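Local atomic coordinates of alpha-fucosidase (Bifidobacterium bifidum, PDB entry 2EAB), a protein that probably removes alpha-1,2-linked L-fucose from glycans by hydrolysis, this chain being the catalytic domain of a much longer, probably membrane-bound bifidobacterial protein. Residues S391-G399 / S417-N428; N675-L686 / A703-K713. All coordinates share one frame; numbering follows the deposited sequence.

Interaction 1. Residues S391-G399 / S417-N428; sequences SQLPSNLQG and SDFHMNVNLQMN. With CA (calcium ion), chain C; EDO (1,2-ethanediol), chain D.
The side-chain oxygen of N396 takes two hydrogen bonds of different character: S417 OG reaches N396 OD1 at 3.0 Å from above the amide's carbonyl plane, and Q398 N comes to the same OD1 at 2.8 Å within that plane. The second bond makes an Asx turn, set on the type I turn N396–G399. With CG placed between its own backbone N and carbonyl carbon (chi1 62°), the N396 amide curls back over the turn and is held from both segments. The main-chain carbonyl of N396 is gripped twice as well, by G399 N and by N428 ND2 (3.1 Å to N396 O), which lie on opposite faces of its plane; weak bonds run from N428 ND2 to the O and OG of S395. L397 N adds a bond to D418 O (2.9 Å) in the carbonyl plane. Within the (alpha/alpha)6-barrel catalytic domain of this family 95 enzyme, the loop 391–399 thus lies against strand 419–420 and helix 424–428. At its start the L393 carbonyl oxygen binds a calcium ion together with E77 and S386. The F419 ring presents its edge to the carbonyl oxygens of P394 and S395, CE2 lying 3.3 Å from P394 O, while the side chains of P394 and F419 cross at about a right angle, CG 3.8 Å from CE2. Y447 and W80 meet the same phenyl ring. Farther along, the CD2 methyl of L397 touches N424 CB, 3.6 Å away, and also the CB of H420, and W415 packs on the same leucine.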
# COMPACT_ATOMS: atom_id res chain seq x y z
N SER A 391 -14.28 2.70 -0.16
CA SER A 391 -13.75 2.18 -1.42
C SER A 391 -14.16 0.73 -1.58
O SER A 391 -14.20 -0.03 -0.61
CB SER A 391 -12.23 2.24 -1.45
OG SER A 391 -11.76 3.58 -1.54
N GLN A 392 -14.46 0.35 -2.82
CA GLN A 392 -14.76 -1.05 -3.08
C GLN A 392 -13.51 -1.92 -3.15
O GLN A 392 -13.59 -3.11 -2.89
CB GLN A 392 -15.58 -1.19 -4.36
CG GLN A 392 -16.94 -0.52 -4.27
CD GLN A 392 -17.88 -1.01 -5.34
OE1 GLN A 392 -18.39 -2.12 -5.26
NE2 GLN A 392 -18.11 -0.18 -6.34
N LEU A 393 -12.38 -1.31 -3.50
CA LEU A 393 -11.12 -2.03 -3.66
C LEU A 393 -9.99 -1.26 -2.98
O LEU A 393 -10.05 -0.03 -2.88
CB LEU A 393 -10.80 -2.23 -5.15
CG LEU A 393 -11.73 -3.22 -5.87
CD1 LEU A 393 -11.58 -3.13 -7.38
CD2 LEU A 393 -11.53 -4.65 -5.39
N PRO A 394 -8.95 -1.98 -2.51
CA PRO A 394 -7.81 -1.28 -1.93
C PRO A 394 -7.04 -0.58 -3.05
O PRO A 394 -7.34 -0.77 -4.24
CB PRO A 394 -6.99 -2.41 -1.31
CG PRO A 394 -7.36 -3.63 -2.07
CD PRO A 394 -8.77 -3.44 -2.53
N SER A 395 -6.05 0.21 -2.66
CA SER A 395 -5.14 0.78 -3.64
C SER A 395 -4.44 -0.33 -4.43
O SER A 395 -4.04 -1.35 -3.86
CB SER A 395 -4.11 1.66 -2.94
OG SER A 395 -3.54 0.96 -1.85
N ASN A 396 -4.33 -0.15 -5.74
CA ASN A 396 -3.61 -1.10 -6.59
C ASN A 396 -2.17 -0.61 -6.83
O ASN A 396 -1.69 0.27 -6.11
CB ASN A 396 -4.40 -1.40 -7.90
CG ASN A 396 -4.62 -0.17 -8.77
OD1 ASN A 396 -3.71 0.61 -9.00
ND2 ASN A 396 -5.84 -0.04 -9.30
N LEU A 397 -1.47 -1.19 -7.80
CA LEU A 397 -0.07 -0.80 -8.05
C LEU A 397 0.08 0.69 -8.37
O LEU A 397 1.19 1.22 -8.26
CB LEU A 397 0.54 -1.61 -9.19
CG LEU A 397 0.98 -3.05 -8.92
CD1 LEU A 397 1.48 -3.66 -10.21
CD2 LEU A 397 2.07 -3.09 -7.86
N GLN A 398 -1.01 1.34 -8.76
CA GLN A 398 -1.01 2.75 -9.12
C GLN A 398 -2.01 3.56 -8.29
O GLN A 398 -2.35 4.69 -8.65
CB GLN A 398 -1.26 2.91 -10.63
CG GLN A 398 -0.12 2.30 -11.44
CD GLN A 398 -0.27 2.44 -12.95
OE1 GLN A 398 -0.94 3.35 -13.45
NE2 GLN A 398 0.39 1.56 -13.68
N GLY A 399 -2.43 2.99 -7.16
CA GLY A 399 -3.44 3.62 -6.32
C GLY A 399 -4.79 3.44 -6.98
O GLY A 399 -5.41 2.38 -6.87
N SER A 417 -1.47 -2.95 -13.50
CA SER A 417 -1.79 -2.06 -12.37
C SER A 417 -2.62 -2.81 -11.33
O SER A 417 -3.63 -2.32 -10.82
CB SER A 417 -2.49 -0.78 -12.85
OG SER A 417 -2.61 0.15 -11.78
N ASP A 418 -2.18 -4.03 -11.04
CA ASP A 418 -2.98 -5.00 -10.30
C ASP A 418 -2.76 -4.95 -8.79
O ASP A 418 -2.24 -3.97 -8.24
CB ASP A 418 -2.78 -6.41 -10.90
CG ASP A 418 -1.39 -7.00 -10.63
OD1 ASP A 418 -0.62 -6.36 -9.89
OD2 ASP A 418 -1.09 -8.10 -11.13
N PHE A 419 -3.19 -6.01 -8.11
CA PHE A 419 -2.92 -6.21 -6.69
C PHE A 419 -1.77 -7.22 -6.62
O PHE A 419 -1.97 -8.42 -6.83
CB PHE A 419 -4.19 -6.67 -5.97
CG PHE A 419 -5.33 -5.72 -6.16
CD1 PHE A 419 -6.37 -6.03 -7.03
CD2 PHE A 419 -5.34 -4.48 -5.52
CE1 PHE A 419 -7.42 -5.14 -7.23
CE2 PHE A 419 -6.39 -3.58 -5.72
CZ PHE A 419 -7.43 -3.92 -6.58
N HIS A 420 -0.56 -6.71 -6.37
CA HIS A 420 0.65 -7.53 -6.39
C HIS A 420 1.00 -7.83 -4.94
O HIS A 420 1.53 -6.97 -4.23
CB HIS A 420 1.81 -6.81 -7.08
CG HIS A 420 2.25 -7.45 -8.36
ND1 HIS A 420 3.44 -8.13 -8.51
CD2 HIS A 420 1.62 -7.52 -9.55
CE1 HIS A 420 3.53 -8.58 -9.75
NE2 HIS A 420 2.43 -8.23 -10.40
N MET A 421 0.71 -9.05 -4.51
CA MET A 421 0.59 -9.35 -3.09
C MET A 421 1.81 -10.06 -2.51
O MET A 421 1.70 -10.76 -1.51
CB MET A 421 -0.71 -10.14 -2.85
CG MET A 421 -1.30 -9.98 -1.46
SD MET A 421 -2.98 -10.61 -1.37
CE MET A 421 -2.67 -12.38 -1.37
N ASN A 422 2.98 -9.84 -3.10
CA ASN A 422 4.22 -10.37 -2.54
C ASN A 422 5.26 -9.27 -2.32
O ASN A 422 6.45 -9.48 -2.55
CB ASN A 422 4.76 -11.53 -3.38
CG ASN A 422 5.55 -12.55 -2.55
OD1 ASN A 422 5.48 -12.57 -1.32
ND2 ASN A 422 6.30 -13.41 -3.24
N VAL A 423 4.76 -8.11 -1.90
CA VAL A 423 5.47 -6.96 -1.31
C VAL A 423 4.73 -5.66 -1.59
O VAL A 423 4.70 -4.76 -0.75
CB VAL A 423 6.99 -6.82 -1.68
CG1 VAL A 423 7.19 -6.46 -3.16
CG2 VAL A 423 7.67 -5.78 -0.78
N ASN A 424 4.13 -5.55 -2.78
CA ASN A 424 3.64 -4.26 -3.24
C ASN A 424 2.38 -3.81 -2.53
O ASN A 424 2.32 -2.71 -1.99
CB ASN A 424 3.42 -4.26 -4.76
CG ASN A 424 4.65 -4.71 -5.52
OD1 ASN A 424 5.49 -3.89 -5.91
ND2 ASN A 424 4.77 -6.00 -5.72
N LEU A 425 1.37 -4.67 -2.51
CA LEU A 425 0.13 -4.36 -1.81
C LEU A 425 0.39 -4.18 -0.31
O LEU A 425 -0.20 -3.31 0.33
CB LEU A 425 -0.93 -5.43 -2.07
CG LEU A 425 -2.32 -5.14 -1.50
CD1 LEU A 425 -2.92 -3.86 -2.09
CD2 LEU A 425 -3.25 -6.32 -1.72
N GLN A 426 1.29 -5.01 0.23
CA GLN A 426 1.72 -4.87 1.61
C GLN A 426 2.26 -3.46 1.86
O GLN A 426 1.87 -2.80 2.83
CB GLN A 426 2.79 -5.90 1.95
CG GLN A 426 2.28 -7.34 2.11
CD GLN A 426 2.11 -8.10 0.80
OE1 GLN A 426 2.40 -7.60 -0.30
NE2 GLN A 426 1.64 -9.34 0.92
N MET A 427 3.15 -3.01 0.98
CA MET A 427 3.77 -1.69 1.11
C MET A 427 2.74 -0.56 1.07
O MET A 427 2.86 0.42 1.81
CB MET A 427 4.84 -1.49 0.04
CG MET A 427 5.69 -0.26 0.27
SD MET A 427 7.10 -0.11 -0.83
CE MET A 427 7.94 -1.68 -0.54
N ASN A 428 1.73 -0.70 0.21
CA ASN A 428 0.64 0.27 0.14
C ASN A 428 -0.01 0.49 1.50
O ASN A 428 -0.55 1.57 1.76
CB ASN A 428 -0.44 -0.18 -0.84
CG ASN A 428 -0.04 -0.04 -2.29
OD1 ASN A 428 1.12 0.18 -2.63
ND2 ASN A 428 -1.02 -0.21 -3.17
CA CA C . -9.64 2.18 -4.34
C1 EDO D . 9.51 -10.52 -0.92
O1 EDO D . 10.85 -10.19 -1.55
C2 EDO D . 8.80 -11.50 -1.94
O2 EDO D . 8.44 -10.73 -3.17
O HOH W 1 -2.85 2.64 0.19

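Interaction 2. Residues N675-L686 / A703-K713; sequences NQHRHMSHLLGL and AKTSLRYRCFK. With EDO (1,2-ethanediol), chain D.
Bends at chi2 (74°) and chi3 (137°) swing the guanidinium of R710 onto the carbonyl of H679, while H682, its CG set between backbone N and carbonyl carbon, brings its imidazole over one face of that group. The grip on H679 O is side-on, with R710 NE at 2.8 Å and NH2 at 3.0 Å sharing the one oxygen, which lies almost exactly in the guanidinium plane. H682 CE1 stands 3.4 Å from R710 NH2 with the two flat groups 28° apart, and the CB of H677 covers the opposite face, so the group is sandwiched between the H682 ring and the aliphatic CB of H677. NH2 also forms a salt bridge with E652, and a water joins NH1 to N675 O. With a leucine in place of R710, the H679 carbonyl would probably lose both its arginine donors and E652 its charged mate. These bonds fasten the irregular segment 675–686 along helix 697–711 of the family 95 catalytic domain. Earlier on the helix the contact turns apolar: M680 lays its methyl across L707 at about a right angle, CE 3.6 Å from CD2, and L683 CD1 reaches the same CD2 at 3.7 Å. L686 and L707 meet tip to tip, with A703 CB beside L686. A second water ties H682 NE2 to S706 OG, a hydroxyl also bonded to I650 N. Where the helix gives way to strand 712–713, the extended Q676 crosses K713, NE2 3.5 Å from its CB, and a third water spans Q676 OE1 and R710 O. Nearby, N675 O accepts a CA–H contact from R710 at 3.4 Å (CA to O).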
# COMPACT_ATOMS: atom_id res chain seq x y z
N ASN A 675 26.56 -10.48 -4.36
CA ASN A 675 25.86 -10.30 -3.07
C ASN A 675 24.79 -9.21 -3.05
O ASN A 675 24.17 -8.97 -2.00
CB ASN A 675 26.85 -10.08 -1.91
CG ASN A 675 27.85 -11.20 -1.77
OD1 ASN A 675 27.50 -12.37 -1.73
ND2 ASN A 675 29.13 -10.83 -1.67
N GLN A 676 24.57 -8.56 -4.19
CA GLN A 676 23.68 -7.40 -4.25
C GLN A 676 22.33 -7.69 -4.89
O GLN A 676 21.76 -6.82 -5.55
CB GLN A 676 24.36 -6.25 -4.98
CG GLN A 676 25.55 -5.64 -4.27
CD GLN A 676 26.10 -4.45 -5.03
OE1 GLN A 676 25.44 -3.42 -5.16
NE2 GLN A 676 27.31 -4.59 -5.55
N HIS A 677 21.79 -8.89 -4.70
CA HIS A 677 20.47 -9.21 -5.23
C HIS A 677 19.42 -8.20 -4.77
O HIS A 677 19.42 -7.77 -3.61
CB HIS A 677 20.05 -10.63 -4.85
CG HIS A 677 18.74 -11.05 -5.44
ND1 HIS A 677 18.54 -11.15 -6.80
CD2 HIS A 677 17.56 -11.37 -4.86
CE1 HIS A 677 17.29 -11.52 -7.03
NE2 HIS A 677 16.68 -11.66 -5.87
N ARG A 678 18.53 -7.82 -5.68
CA ARG A 678 17.56 -6.75 -5.43
C ARG A 678 16.55 -7.09 -4.32
O ARG A 678 16.21 -6.23 -3.50
CB ARG A 678 16.83 -6.36 -6.71
CG ARG A 678 15.98 -5.12 -6.58
CD ARG A 678 15.57 -4.62 -7.94
NE ARG A 678 14.84 -3.36 -7.86
CZ ARG A 678 13.62 -3.17 -8.36
NH1 ARG A 678 12.99 -4.15 -8.99
NH2 ARG A 678 13.05 -1.98 -8.24
N HIS A 679 16.06 -8.32 -4.32
CA HIS A 679 15.17 -8.79 -3.26
C HIS A 679 15.96 -9.11 -2.00
O HIS A 679 17.13 -9.48 -2.07
CB HIS A 679 14.44 -10.05 -3.70
CG HIS A 679 13.35 -9.82 -4.70
ND1 HIS A 679 13.60 -9.59 -6.04
CD2 HIS A 679 12.00 -9.83 -4.56
CE1 HIS A 679 12.45 -9.44 -6.67
NE2 HIS A 679 11.47 -9.58 -5.80
N MET A 680 15.29 -8.98 -0.85
CA MET A 680 15.83 -9.40 0.44
C MET A 680 14.72 -10.18 1.14
O MET A 680 14.23 -9.79 2.21
CB MET A 680 16.26 -8.20 1.28
CG MET A 680 17.11 -7.18 0.53
SD MET A 680 17.80 -5.88 1.58
CE MET A 680 16.30 -5.19 2.29
N SER A 681 14.31 -11.28 0.52
CA SER A 681 13.12 -12.00 0.96
C SER A 681 13.26 -12.64 2.33
O SER A 681 12.27 -12.89 3.01
CB SER A 681 12.73 -13.06 -0.08
OG SER A 681 12.42 -12.46 -1.32
N HIS A 682 14.50 -12.88 2.73
CA HIS A 682 14.79 -13.49 4.03
C HIS A 682 14.85 -12.50 5.19
O HIS A 682 15.11 -12.90 6.33
CB HIS A 682 16.09 -14.28 3.94
CG HIS A 682 17.29 -13.44 3.62
ND1 HIS A 682 17.30 -12.52 2.59
CD2 HIS A 682 18.52 -13.39 4.18
CE1 HIS A 682 18.49 -11.94 2.54
NE2 HIS A 682 19.25 -12.45 3.49
N LEU A 683 14.60 -11.22 4.92
CA LEU A 683 14.66 -10.20 5.97
C LEU A 683 13.29 -9.66 6.39
O LEU A 683 13.22 -8.67 7.11
CB LEU A 683 15.61 -9.07 5.58
CG LEU A 683 17.08 -9.48 5.38
CD1 LEU A 683 17.91 -8.26 5.04
CD2 LEU A 683 17.66 -10.20 6.60
N LEU A 684 12.22 -10.33 5.99
CA LEU A 684 10.88 -9.89 6.37
C LEU A 684 10.62 -9.97 7.87
O LEU A 684 9.72 -9.29 8.38
CB LEU A 684 9.81 -10.65 5.58
CG LEU A 684 9.92 -10.54 4.06
CD1 LEU A 684 8.74 -11.25 3.40
CD2 LEU A 684 10.02 -9.09 3.59
N GLY A 685 11.41 -10.78 8.57
CA GLY A 685 11.35 -10.85 10.03
C GLY A 685 11.90 -9.61 10.73
O GLY A 685 11.57 -9.35 11.89
N LEU A 686 12.77 -8.88 10.02
CA LEU A 686 13.30 -7.58 10.46
C LEU A 686 12.31 -6.45 10.17
O LEU A 686 12.06 -5.59 11.02
CB LEU A 686 14.64 -7.29 9.77
CG LEU A 686 15.16 -5.85 9.87
CD1 LEU A 686 15.60 -5.52 11.28
CD2 LEU A 686 16.31 -5.63 8.90
N ALA A 703 21.35 -9.33 10.81
CA ALA A 703 20.51 -8.65 9.83
C ALA A 703 21.22 -7.45 9.23
O ALA A 703 21.14 -7.21 8.02
CB ALA A 703 19.18 -8.25 10.44
N LYS A 704 21.93 -6.70 10.07
CA LYS A 704 22.73 -5.57 9.59
C LYS A 704 23.81 -6.04 8.61
O LYS A 704 24.05 -5.40 7.59
CB LYS A 704 23.35 -4.81 10.76
CG LYS A 704 22.37 -3.98 11.59
CD LYS A 704 23.12 -3.34 12.76
CE LYS A 704 22.22 -2.59 13.73
NZ LYS A 704 23.02 -2.06 14.87
N THR A 705 24.45 -7.17 8.92
CA THR A 705 25.44 -7.77 8.02
C THR A 705 24.80 -8.14 6.68
O THR A 705 25.33 -7.81 5.62
CB THR A 705 26.11 -8.98 8.68
OG1 THR A 705 26.86 -8.52 9.81
CG2 THR A 705 27.06 -9.70 7.72
N SER A 706 23.65 -8.80 6.74
CA SER A 706 22.90 -9.14 5.53
C SER A 706 22.55 -7.91 4.70
O SER A 706 22.72 -7.91 3.48
CB SER A 706 21.62 -9.91 5.88
OG SER A 706 21.93 -11.21 6.32
N LEU A 707 22.06 -6.86 5.37
CA LEU A 707 21.72 -5.61 4.71
C LEU A 707 22.92 -4.96 4.05
O LEU A 707 22.82 -4.45 2.93
CB LEU A 707 21.09 -4.63 5.69
CG LEU A 707 19.64 -4.89 6.12
CD1 LEU A 707 19.30 -3.99 7.29
CD2 LEU A 707 18.66 -4.66 4.98
N ARG A 708 24.07 -4.96 4.73
CA ARG A 708 25.27 -4.34 4.19
C ARG A 708 25.70 -5.00 2.89
O ARG A 708 26.00 -4.31 1.91
CB ARG A 708 26.42 -4.33 5.21
CG ARG A 708 26.24 -3.32 6.34
CD ARG A 708 27.54 -3.08 7.11
NE ARG A 708 28.16 -4.32 7.57
CZ ARG A 708 27.88 -4.94 8.71
NH1 ARG A 708 26.98 -4.44 9.55
NH2 ARG A 708 28.51 -6.07 9.03
N TYR A 709 25.72 -6.34 2.86
CA TYR A 709 26.06 -7.05 1.64
C TYR A 709 25.08 -6.73 0.51
O TYR A 709 25.49 -6.56 -0.64
CB TYR A 709 26.11 -8.56 1.87
CG TYR A 709 27.38 -9.07 2.50
CD1 TYR A 709 28.59 -9.05 1.80
CD2 TYR A 709 27.37 -9.60 3.79
CE1 TYR A 709 29.76 -9.54 2.38
CE2 TYR A 709 28.54 -10.08 4.37
CZ TYR A 709 29.73 -10.05 3.66
OH TYR A 709 30.89 -10.53 4.24
N ARG A 710 23.79 -6.65 0.82
CA ARG A 710 22.79 -6.39 -0.21
C ARG A 710 22.78 -4.95 -0.73
O ARG A 710 22.48 -4.72 -1.90
CB ARG A 710 21.39 -6.76 0.28
CG ARG A 710 20.52 -7.42 -0.78
CD ARG A 710 20.96 -8.86 -1.04
NE ARG A 710 19.81 -9.76 -1.15
CZ ARG A 710 19.79 -11.02 -0.72
NH1 ARG A 710 20.87 -11.56 -0.16
NH2 ARG A 710 18.68 -11.74 -0.84
N CYS A 711 23.13 -4.00 0.13
CA CYS A 711 22.86 -2.58 -0.14
C CYS A 711 24.08 -1.75 -0.54
O CYS A 711 23.93 -0.60 -0.97
CB CYS A 711 22.18 -1.93 1.08
SG CYS A 711 20.53 -2.57 1.41
N PHE A 712 25.27 -2.32 -0.39
CA PHE A 712 26.52 -1.63 -0.66
C PHE A 712 27.31 -2.30 -1.79
O PHE A 712 27.29 -3.52 -1.94
CB PHE A 712 27.40 -1.59 0.60
CG PHE A 712 26.93 -0.61 1.64
CD1 PHE A 712 27.54 0.64 1.76
CD2 PHE A 712 25.89 -0.92 2.51
CE1 PHE A 712 27.12 1.55 2.73
CE2 PHE A 712 25.46 -0.02 3.48
CZ PHE A 712 26.08 1.23 3.58
N LYS A 713 27.98 -1.48 -2.59
CA LYS A 713 29.01 -1.95 -3.51
C LYS A 713 30.30 -1.37 -2.96
O LYS A 713 30.51 -0.16 -3.03
CB LYS A 713 28.74 -1.47 -4.94
CG LYS A 713 29.72 -2.00 -5.98
CD LYS A 713 29.46 -1.44 -7.37
CE LYS A 713 28.39 -2.23 -8.11
NZ LYS A 713 28.22 -1.75 -9.51
C1 EDO D . 9.51 -10.52 -0.92
O1 EDO D . 10.85 -10.19 -1.55
C2 EDO D . 8.80 -11.50 -1.94
O2 EDO D . 8.44 -10.73 -3.17
O HOH W 2 23.72 -10.94 -0.23
O HOH W 3 22.61 -2.90 -3.91
O HOH W 4 15.83 -12.49 -1.70
O HOH W 5 22.11 -12.36 3.86

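In the fold
Interactions 1 and 2 follow one another along the catalytic domain; their centres are 24 Å apart, and their nearest atoms approach to about 6 Å without touching. An ethanediol, probably from the crystallisation liquor, lies between them: its O1 donates to S681 OG of interaction 2 at 2.8 Å, while its O2 sits by N422 O of interaction 1 at a doubtfully short separation. Y578 of helix 577–596 also joins the two, hydrogen-bonding N422 OD1 and packing on S681 and L684. At the far end of interaction 1 is the calcium that L393 O shares with E77 and S386; beyond interaction 2, the L686 side chain is about 9 Å from that of D690, a calcium ligand whose metal is absent here.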